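Local coordinates for protein myroilysin (Myroides profundi, PDB 5CZW) that is probably a zinc-dependent metalloendopeptidase of the astacin family, held here as a proenzyme by a cysteine switch on the catalytic zinc, at residues A[154-159]-A[214-219]; A[67-72]-A[79-84]. The protein carries 1 engineered substitution. All blocks are in the same frame, centred on the assembly; numbering follows the deposited sequence.

Interaction 1: A[154-159]-A[214-219]; sequences TNIPWD and NGFSVG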
ATOM      1  N   THR A 154      -3.628  24.866  -4.187  1.00 14.95           N
ATOM      2  CA  THR A 154      -5.032  25.093  -3.930  1.00 17.54           C
ATOM      3  C   THR A 154      -5.480  24.486  -2.612  1.00 18.77           C
ATOM      4  O   THR A 154      -6.560  24.813  -2.120  1.00 20.84           O
ATOM      5  CB  THR A 154      -5.900  24.471  -5.020  1.00 17.59           C
ATOM      6  OG1 THR A 154      -5.626  23.038  -5.145  1.00 18.34           O
ATOM      7  CG2 THR A 154      -5.737  25.206  -6.352  1.00 15.96           C
ATOM      8  N   ASN A 155      -4.693  23.574  -2.068  1.00 19.62           N
ATOM      9  CA  ASN A 155      -5.230  22.636  -1.087  1.00 21.30           C
ATOM     10  C   ASN A 155      -6.126  21.612  -1.709  1.00 22.26           C
ATOM     11  O   ASN A 155      -6.628  21.784  -2.822  1.00 22.08           O
ATOM     12  CB  ASN A 155      -6.072  23.311   0.008  1.00 22.21           C
ATOM     13  CG  ASN A 155      -5.217  24.132   0.970  1.00 23.09           C
ATOM     14  OD1 ASN A 155      -5.702  25.067   1.599  1.00 24.60           O
ATOM     15  ND2 ASN A 155      -3.978  23.771   1.118  1.00 22.68           N
ATOM     16  N   ILE A 156      -6.337  20.542  -0.961  1.00 20.07           N
ATOM     17  CA  ILE A 156      -7.093  19.433  -1.491  1.00 20.19           C
ATOM     18  C   ILE A 156      -8.573  19.575  -1.203  1.00 20.19           C
ATOM     19  O   ILE A 156      -8.959  19.699  -0.055  1.00 19.79           O
ATOM     20  CB  ILE A 156      -6.573  18.099  -0.913  1.00 19.02           C
ATOM     21  CG1 ILE A 156      -5.061  17.943  -1.210  1.00 20.08           C
ATOM     22  CG2 ILE A 156      -7.401  16.938  -1.482  1.00 18.03           C
ATOM     23  CD1 ILE A 156      -4.316  16.949  -0.340  1.00 22.39           C
ATOM     24  N   PRO A 157      -9.363  19.482  -2.307  1.00 21.36           N
ATOM     25  CA  PRO A 157     -10.787  19.606  -2.044  1.00 22.68           C
ATOM     26  C   PRO A 157     -11.501  18.347  -1.546  1.00 20.59           C
ATOM     27  O   PRO A 157     -12.294  17.816  -2.214  1.00 25.03           O
ATOM     28  CB  PRO A 157     -11.350  20.060  -3.395  1.00 23.21           C
ATOM     29  CG  PRO A 157     -10.578  19.303  -4.334  1.00 23.04           C
ATOM     30  CD  PRO A 157      -9.173  19.388  -3.823  1.00 22.10           C
ATOM     31  N   TRP A 158     -11.204  17.932  -0.347  1.00 19.97           N
ATOM     32  CA  TRP A 158     -11.844  16.788   0.244  1.00 19.14           C
ATOM     33  C   TRP A 158     -13.325  16.947   0.426  1.00 23.75           C
ATOM     34  O   TRP A 158     -13.836  18.033   0.865  1.00 24.31           O
ATOM     35  CB  TRP A 158     -11.269  16.483   1.628  1.00 18.99           C
ATOM     36  CG  TRP A 158      -9.803  16.230   1.747  1.00 19.06           C
ATOM     37  CD1 TRP A 158      -8.897  17.081   2.244  1.00 18.38           C
ATOM     38  CD2 TRP A 158      -9.069  15.054   1.347  1.00 18.95           C
ATOM     39  NE1 TRP A 158      -7.653  16.516   2.213  1.00 18.35           N
ATOM     40  CE2 TRP A 158      -7.722  15.284   1.644  1.00 18.52           C
ATOM     41  CE3 TRP A 158      -9.424  13.820   0.795  1.00 19.63           C
ATOM     42  CZ2 TRP A 158      -6.730  14.325   1.426  1.00 19.06           C
ATOM     43  CZ3 TRP A 158      -8.419  12.860   0.573  1.00 19.07           C
ATOM     44  CH2 TRP A 158      -7.096  13.141   0.889  1.00 19.73           C
ATOM     45  N   ASP A 159     -14.039  15.857   0.176  1.00 21.24           N
ATOM     46  CA  ASP A 159     -15.448  15.798   0.574  1.00 24.74           C
ATOM     47  C   ASP A 159     -15.406  15.177   1.934  1.00 25.55           C
ATOM     48  O   ASP A 159     -15.286  13.960   2.062  1.00 24.79           O
ATOM     49  CB  ASP A 159     -16.226  14.976  -0.410  1.00 28.01           C
ATOM     50  CG  ASP A 159     -17.691  14.813  -0.014  1.00 30.73           C
ATOM     51  OD1 ASP A 159     -17.994  14.823   1.206  1.00 31.45           O
ATOM     52  OD2 ASP A 159     -18.513  14.607  -0.943  1.00 38.83           O
ATOM     53  N   ASN A 214     -14.563  18.208  -6.400  1.00 43.47           N
ATOM     54  CA  ASN A 214     -14.556  18.810  -7.735  1.00 48.83           C
ATOM     55  C   ASN A 214     -14.468  17.830  -8.911  1.00 40.13           C
ATOM     56  O   ASN A 214     -14.621  18.179 -10.003  1.00 43.90           O
ATOM     57  CB  ASN A 214     -13.359  19.718  -7.747  1.00 54.62           C
ATOM     58  CG  ASN A 214     -13.659  21.042  -7.082  1.00 61.12           C
ATOM     59  OD1 ASN A 214     -14.761  21.600  -7.265  1.00 64.36           O
ATOM     60  ND2 ASN A 214     -12.700  21.573  -6.343  1.00 55.88           N
ATOM     61  N   GLY A 215     -14.233  16.585  -8.581  1.00 35.73           N
ATOM     62  CA  GLY A 215     -13.816  15.572  -9.497  1.00 34.62           C
ATOM     63  C   GLY A 215     -12.246  15.591  -9.418  1.00 34.07           C
ATOM     64  O   GLY A 215     -11.562  14.896 -10.148  1.00 31.66           O
ATOM     65  N   PHE A 216     -11.697  16.384  -8.506  1.00 31.88           N
ATOM     66  CA  PHE A 216     -10.296  16.510  -8.341  1.00 28.57           C
ATOM     67  C   PHE A 216      -9.739  15.138  -8.058  1.00 25.61           C
ATOM     68  O   PHE A 216     -10.285  14.431  -7.337  1.00 26.41           O
ATOM     69  CB  PHE A 216     -10.029  17.410  -7.135  1.00 29.50           C
ATOM     70  CG  PHE A 216      -8.600  17.574  -6.824  1.00 29.96           C
ATOM     71  CD1 PHE A 216      -7.967  16.715  -5.985  1.00 30.04           C
ATOM     72  CD2 PHE A 216      -7.865  18.567  -7.399  1.00 31.16           C
ATOM     73  CE1 PHE A 216      -6.648  16.830  -5.700  1.00 30.68           C
ATOM     74  CE2 PHE A 216      -6.536  18.676  -7.133  1.00 32.26           C
ATOM     75  CZ  PHE A 216      -5.931  17.821  -6.267  1.00 32.66           C
ATOM     76  N   SER A 217      -8.617  14.809  -8.664  1.00 27.50           N
ATOM     77  CA  SER A 217      -7.917  13.537  -8.398  1.00 25.45           C
ATOM     78  C   SER A 217      -6.438  13.759  -8.592  1.00 27.51           C
ATOM     79  O   SER A 217      -6.031  14.724  -9.232  1.00 25.01           O
ATOM     80  CB  SER A 217      -8.426  12.412  -9.315  1.00 29.64           C
ATOM     81  OG  SER A 217      -8.030  12.589 -10.676  1.00 27.02           O
ATOM     82  N   VAL A 218      -5.631  12.900  -7.988  1.00 24.72           N
ATOM     83  CA  VAL A 218      -4.220  12.839  -8.340  1.00 29.71           C
ATOM     84  C   VAL A 218      -3.806  11.381  -8.456  1.00 30.44           C
ATOM     85  O   VAL A 218      -4.215  10.537  -7.667  1.00 26.64           O
ATOM     86  CB  VAL A 218      -3.266  13.581  -7.357  1.00 31.57           C
ATOM     87  CG1 VAL A 218      -3.769  14.979  -7.059  1.00 36.15           C
ATOM     88  CG2 VAL A 218      -3.027  12.834  -6.068  1.00 32.71           C
ATOM     89  N   GLY A 219      -2.995  11.116  -9.455  1.00 31.99           N
ATOM     90  CA  GLY A 219      -2.528   9.799  -9.756  1.00 34.30           C
ATOM     91  C   GLY A 219      -1.057   9.539  -9.606  1.00 38.67           C
ATOM     92  O   GLY A 219      -0.203  10.406  -9.450  1.00 41.83           O
TER
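Pro157 and Asn214 bring the two loop segments closest, with CA atoms 6.9 Å apart, and Pro157 sits at the centre of an inverse gamma turn closed by the bond from Trp158 N to Ile156 O. From this turn the pyrrolidine ring meets Phe216. The two side chains cross at about a right angle. Pro157 CD lies over one face of the Phe216 ring, 3.7 Å from the centroid, in a CH-pi contact. The carbon is offset toward the CG-CD1 side of the ring. Next to it, Pro157 CG presses on the root of the same side chain, 3.4 Å from Phe216 CB. With chi1 at 178°, the Phe216 ring swings away from its own backbone N and presents one face to the proline. Ile156 adds a looser apolar touch, its CG2 reaching Phe216 CE1 at 4.3 Å. The same methyl lies over the centre of the Trp158 ring, 3.6 Å above its plane, so one methyl touches both rings. Asn214 brings ND2 to 3.6 Å from Pro157 CB. The cross-segment contacts are therefore van der Waals and CH-pi. Polar ties lie just outside: backbone hydrogen bonds pair Pro157 with Thr213 and Asp159 with Leu211. This surface contact joins the loop between helices 128-143 and 160-167 to the loop between helices 178-184 and 231-235, and Asp159 caps the start of helix 160-167 through Lys162 N.

Interaction 2: A[67-72]-A[79-84]; sequences YAQEWS and FNFVES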
ATOM      1  N   TYR A  67       5.347  -8.569 -10.216  1.00 11.39           N
ATOM      2  CA  TYR A  67       5.697  -7.121 -10.080  1.00 10.39           C
ATOM      3  C   TYR A  67       6.474  -6.847  -8.765  1.00  9.64           C
ATOM      4  O   TYR A  67       7.374  -6.024  -8.737  1.00 11.59           O
ATOM      5  CB  TYR A  67       4.433  -6.328 -10.264  1.00 10.89           C
ATOM      6  CG  TYR A  67       3.974  -6.311 -11.700  1.00 12.63           C
ATOM      7  CD1 TYR A  67       4.776  -5.734 -12.641  1.00 14.68           C
ATOM      8  CD2 TYR A  67       2.777  -6.847 -12.069  1.00 13.24           C
ATOM      9  CE1 TYR A  67       4.424  -5.698 -13.944  1.00 15.42           C
ATOM     10  CE2 TYR A  67       2.409  -6.857 -13.412  1.00 14.85           C
ATOM     11  CZ  TYR A  67       3.258  -6.247 -14.324  1.00 15.90           C
ATOM     12  OH  TYR A  67       2.891  -6.226 -15.663  1.00 19.61           O
ATOM     13  N   ALA A  68       6.204  -7.593  -7.697  1.00 10.26           N
ATOM     14  CA  ALA A  68       6.879  -7.428  -6.390  1.00  9.26           C
ATOM     15  C   ALA A  68       8.376  -7.573  -6.637  1.00  9.10           C
ATOM     16  O   ALA A  68       9.220  -6.820  -6.156  1.00  8.63           O
ATOM     17  CB  ALA A  68       6.409  -8.493  -5.420  1.00  8.38           C
ATOM     18  N   GLN A  69       8.720  -8.602  -7.434  1.00  9.41           N
ATOM     19  CA  GLN A  69      10.095  -8.967  -7.623  1.00 11.68           C
ATOM     20  C   GLN A  69      10.830  -7.991  -8.500  1.00 12.28           C
ATOM     21  O   GLN A  69      12.087  -8.010  -8.491  1.00 11.50           O
ATOM     22  CB  GLN A  69      10.178 -10.406  -8.166  1.00 12.29           C
ATOM     23  CG  GLN A  69       9.602 -11.358  -7.137  1.00 14.31           C
ATOM     24  CD  GLN A  69       9.822 -12.832  -7.424  1.00 16.91           C
ATOM     25  OE1 GLN A  69       9.591 -13.299  -8.542  1.00 18.77           O
ATOM     26  NE2 GLN A  69      10.168 -13.584  -6.373  1.00 18.62           N
ATOM     27  N   GLU A  70      10.162  -7.038  -9.084  1.00 12.18           N
ATOM     28  CA  GLU A  70      10.846  -5.985  -9.807  1.00 14.08           C
ATOM     29  C   GLU A  70      11.793  -5.183  -8.885  1.00 12.25           C
ATOM     30  O   GLU A  70      12.788  -4.736  -9.287  1.00 13.51           O
ATOM     31  CB  GLU A  70       9.832  -5.014 -10.398  1.00 17.84           C
ATOM     32  CG  GLU A  70       9.482  -5.290 -11.804  1.00 23.54           C
ATOM     33  CD  GLU A  70      10.674  -5.037 -12.794  1.00 35.26           C
ATOM     34  OE1 GLU A  70      10.784  -5.795 -13.717  1.00 34.91           O
ATOM     35  OE2 GLU A  70      11.530  -4.090 -12.659  1.00 37.41           O
ATOM     36  N   TRP A  71      11.428  -4.962  -7.648  1.00 10.94           N
ATOM     37  CA  TRP A  71      12.261  -4.209  -6.771  1.00 10.02           C
ATOM     38  C   TRP A  71      13.681  -4.813  -6.599  1.00 11.79           C
ATOM     39  O   TRP A  71      14.628  -4.076  -6.381  1.00 11.33           O
ATOM     40  CB  TRP A  71      11.639  -4.226  -5.366  1.00 10.49           C
ATOM     41  CG  TRP A  71      10.548  -3.230  -5.231  1.00  9.43           C
ATOM     42  CD1 TRP A  71       9.211  -3.531  -5.116  1.00  8.37           C
ATOM     43  CD2 TRP A  71      10.664  -1.810  -5.151  1.00  9.60           C
ATOM     44  NE1 TRP A  71       8.508  -2.357  -4.961  1.00  8.97           N
ATOM     45  CE2 TRP A  71       9.366  -1.294  -4.942  1.00  8.79           C
ATOM     46  CE3 TRP A  71      11.745  -0.924  -5.140  1.00 10.45           C
ATOM     47  CZ2 TRP A  71       9.123   0.088  -4.795  1.00  8.50           C
ATOM     48  CZ3 TRP A  71      11.511   0.460  -4.949  1.00  9.42           C
ATOM     49  CH2 TRP A  71      10.134   0.929  -4.764  1.00  9.40           C
ATOM     50  N   SER A  72      13.774  -6.128  -6.742  1.00 11.60           N
ATOM     51  CA  SER A  72      15.063  -6.763  -6.549  1.00 13.37           C
ATOM     52  C   SER A  72      16.045  -6.482  -7.649  1.00 14.70           C
ATOM     53  O   SER A  72      17.241  -6.784  -7.469  1.00 15.28           O
ATOM     54  CB  SER A  72      14.869  -8.242  -6.402  1.00 13.15           C
ATOM     55  OG  SER A  72      14.049  -8.451  -5.271  1.00 15.56           O
ATOM     56  N   PHE A  79      12.262 -11.342  -2.369  1.00 12.94           N
ATOM     57  CA  PHE A  79      11.010 -11.850  -1.811  1.00 11.69           C
ATOM     58  C   PHE A  79      10.888 -13.310  -2.227  1.00 11.74           C
ATOM     59  O   PHE A  79      10.955 -13.649  -3.415  1.00 13.26           O
ATOM     60  CB  PHE A  79       9.868 -11.119  -2.389  1.00 11.98           C
ATOM     61  CG  PHE A  79       9.872  -9.670  -2.054  1.00 10.99           C
ATOM     62  CD1 PHE A  79       9.743  -9.311  -0.716  1.00 10.60           C
ATOM     63  CD2 PHE A  79      10.020  -8.639  -2.997  1.00 11.25           C
ATOM     64  CE1 PHE A  79       9.708  -7.986  -0.357  1.00 11.51           C
ATOM     65  CE2 PHE A  79       9.992  -7.281  -2.618  1.00 10.44           C
ATOM     66  CZ  PHE A  79       9.892  -6.965  -1.293  1.00 10.51           C
ATOM     67  N   ASN A  80      10.782 -14.158  -1.219  1.00 11.30           N
ATOM     68  CA  ASN A  80      10.600 -15.593  -1.406  1.00 11.22           C
ATOM     69  C   ASN A  80       9.155 -15.899  -1.137  1.00 10.93           C
ATOM     70  O   ASN A  80       8.699 -15.830  -0.007  1.00 10.44           O
ATOM     71  CB  ASN A  80      11.468 -16.387  -0.380  1.00 10.77           C
ATOM     72  CG  ASN A  80      11.382 -17.911  -0.613  1.00 11.19           C
ATOM     73  OD1 ASN A  80      10.871 -18.347  -1.669  1.00 12.49           O
ATOM     74  ND2 ASN A  80      11.864 -18.715   0.345  1.00 10.94           N
ATOM     75  N   PHE A  81       8.400 -16.253  -2.192  1.00 11.18           N
ATOM     76  CA  PHE A  81       6.969 -16.564  -2.077  1.00 11.41           C
ATOM     77  C   PHE A  81       6.770 -18.012  -1.659  1.00 13.30           C
ATOM     78  O   PHE A  81       7.157 -18.909  -2.430  1.00 15.31           O
ATOM     79  CB  PHE A  81       6.240 -16.275  -3.366  1.00 11.85           C
ATOM     80  CG  PHE A  81       6.053 -14.813  -3.639  1.00 13.40           C
ATOM     81  CD1 PHE A  81       7.100 -13.980  -4.028  1.00 14.02           C
ATOM     82  CD2 PHE A  81       4.869 -14.195  -3.307  1.00 12.47           C
ATOM     83  CE1 PHE A  81       6.906 -12.579  -4.214  1.00 13.27           C
ATOM     84  CE2 PHE A  81       4.674 -12.807  -3.516  1.00 14.53           C
ATOM     85  CZ  PHE A  81       5.684 -12.026  -3.984  1.00 13.32           C
ATOM     86  N   VAL A  82       6.207 -18.199  -0.477  1.00 12.46           N
ATOM     87  CA  VAL A  82       6.096 -19.493   0.175  1.00 12.28           C
ATOM     88  C   VAL A  82       4.628 -19.882   0.506  1.00 14.02           C
ATOM     89  O   VAL A  82       3.725 -19.033   0.511  1.00 14.01           O
ATOM     90  CB  VAL A  82       6.908 -19.503   1.451  1.00 10.76           C
ATOM     91  CG1 VAL A  82       8.298 -18.994   1.248  1.00 12.13           C
ATOM     92  CG2 VAL A  82       6.199 -18.635   2.452  1.00 11.44           C
ATOM     93  N   GLU A  83       4.436 -21.156   0.817  1.00 16.41           N
ATOM     94  CA  GLU A  83       3.160 -21.699   1.147  1.00 19.48           C
ATOM     95  C   GLU A  83       3.219 -22.511   2.461  1.00 17.77           C
ATOM     96  O   GLU A  83       2.312 -23.334   2.758  1.00 19.16           O
ATOM     97  CB  GLU A  83       2.644 -22.563  -0.034  1.00 22.84           C
ATOM     98  CG  GLU A  83       2.528 -21.751  -1.329  1.00 27.30           C
ATOM     99  CD  GLU A  83       2.199 -22.598  -2.559  1.00 33.49           C
ATOM    100  OE1 GLU A  83       1.511 -23.634  -2.416  1.00 37.06           O
ATOM    101  OE2 GLU A  83       2.652 -22.207  -3.666  1.00 37.79           O
ATOM    102  N   SER A  84       4.254 -22.265   3.264  1.00 16.68           N
ATOM    103  CA  SER A  84       4.425 -22.901   4.564  1.00 18.68           C
ATOM    104  C   SER A  84       4.788 -21.874   5.661  1.00 19.59           C
ATOM    105  O   SER A  84       5.233 -20.794   5.363  1.00 22.32           O
ATOM    106  CB  SER A  84       5.566 -23.908   4.468  1.00 19.90           C
ATOM    107  OG  SER A  84       6.798 -23.181   4.257  1.00 23.37           O
TER
HETATM  108  O   HOH W   1       9.570 -16.729  -5.136  1.00 15.75           O
HETATM  109  O   HOH W   2      12.430 -10.760  -5.223  1.00 12.52           O
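Gln69 has CG anti to its carbonyl carbon (chi1 -63°) and runs on extended past CG, which carries its amide across to the strand that holds Phe79 and Phe81. There NE2 donates to Phe79 O at 3.1 Å. The bond is bent, with an N-H...O angle of 141°. The oxygen lies almost in the amide plane of Gln69, while the nitrogen is tilted 20° from the carbonyl plane of Phe79. Gln69 and Phe81 slide past each other in opposite directions. The amide stands nearly upright to the phenyl ring, and NE2 comes to the ring edge, 3.9 Å from Phe81 CD1. A water accepts from Phe81 N and, weakly, from Gln69 NE2. Ala68 CB lies at the edge of the same ring, in its plane, 3.9 Å from Phe81 CZ. The Phe79 ring turns an edge to 67-72, its CE2 3.7 Å from Ala68 O, with Trp71 CB near the same edge. A second water donates to Ser72 OG and accepts from Phe79 N at 2.9 Å; Ser72 OG also bonds to Ile77 O. An alanine in place of Gln69 would probably leave Phe79 O without this side-chain donor and uncover one edge of the Phe81 ring. Behind the contact, Phe79 meets Phe139 edge-to-face, and Trp71 NE1 bonds to Ile136 O. Both partners lie on helix 128-143, which carries the zinc ligands His137 and His141. Residues 67-72 thus pack on strand 78-81, an outermost strand of the mixed sheet, beside the helix with the HExxH motif, consistent with the N-terminal subdomain of metzincins.

Along the chain the two contacts come in series: interaction 2 closes before interaction 1 opens. Their centres are 34 Å apart, on opposite sides of the chain's centre. Their nearest atoms are about 15 Å apart and do not touch. Interaction 2 packs against the sheet strand 78-81 and helix 128-143, with the Trp71 side chain about 10 Å from the zinc ion. Interaction 1 joins two loops at the surface, its Ile156 side chain about 14 Å from the metal. Helix 128-143, with His137 and His141, and the ligand His147 lie between them in sequence. The two contacts thus join separate regions of the chain, consistent with one astacin-like catalytic domain.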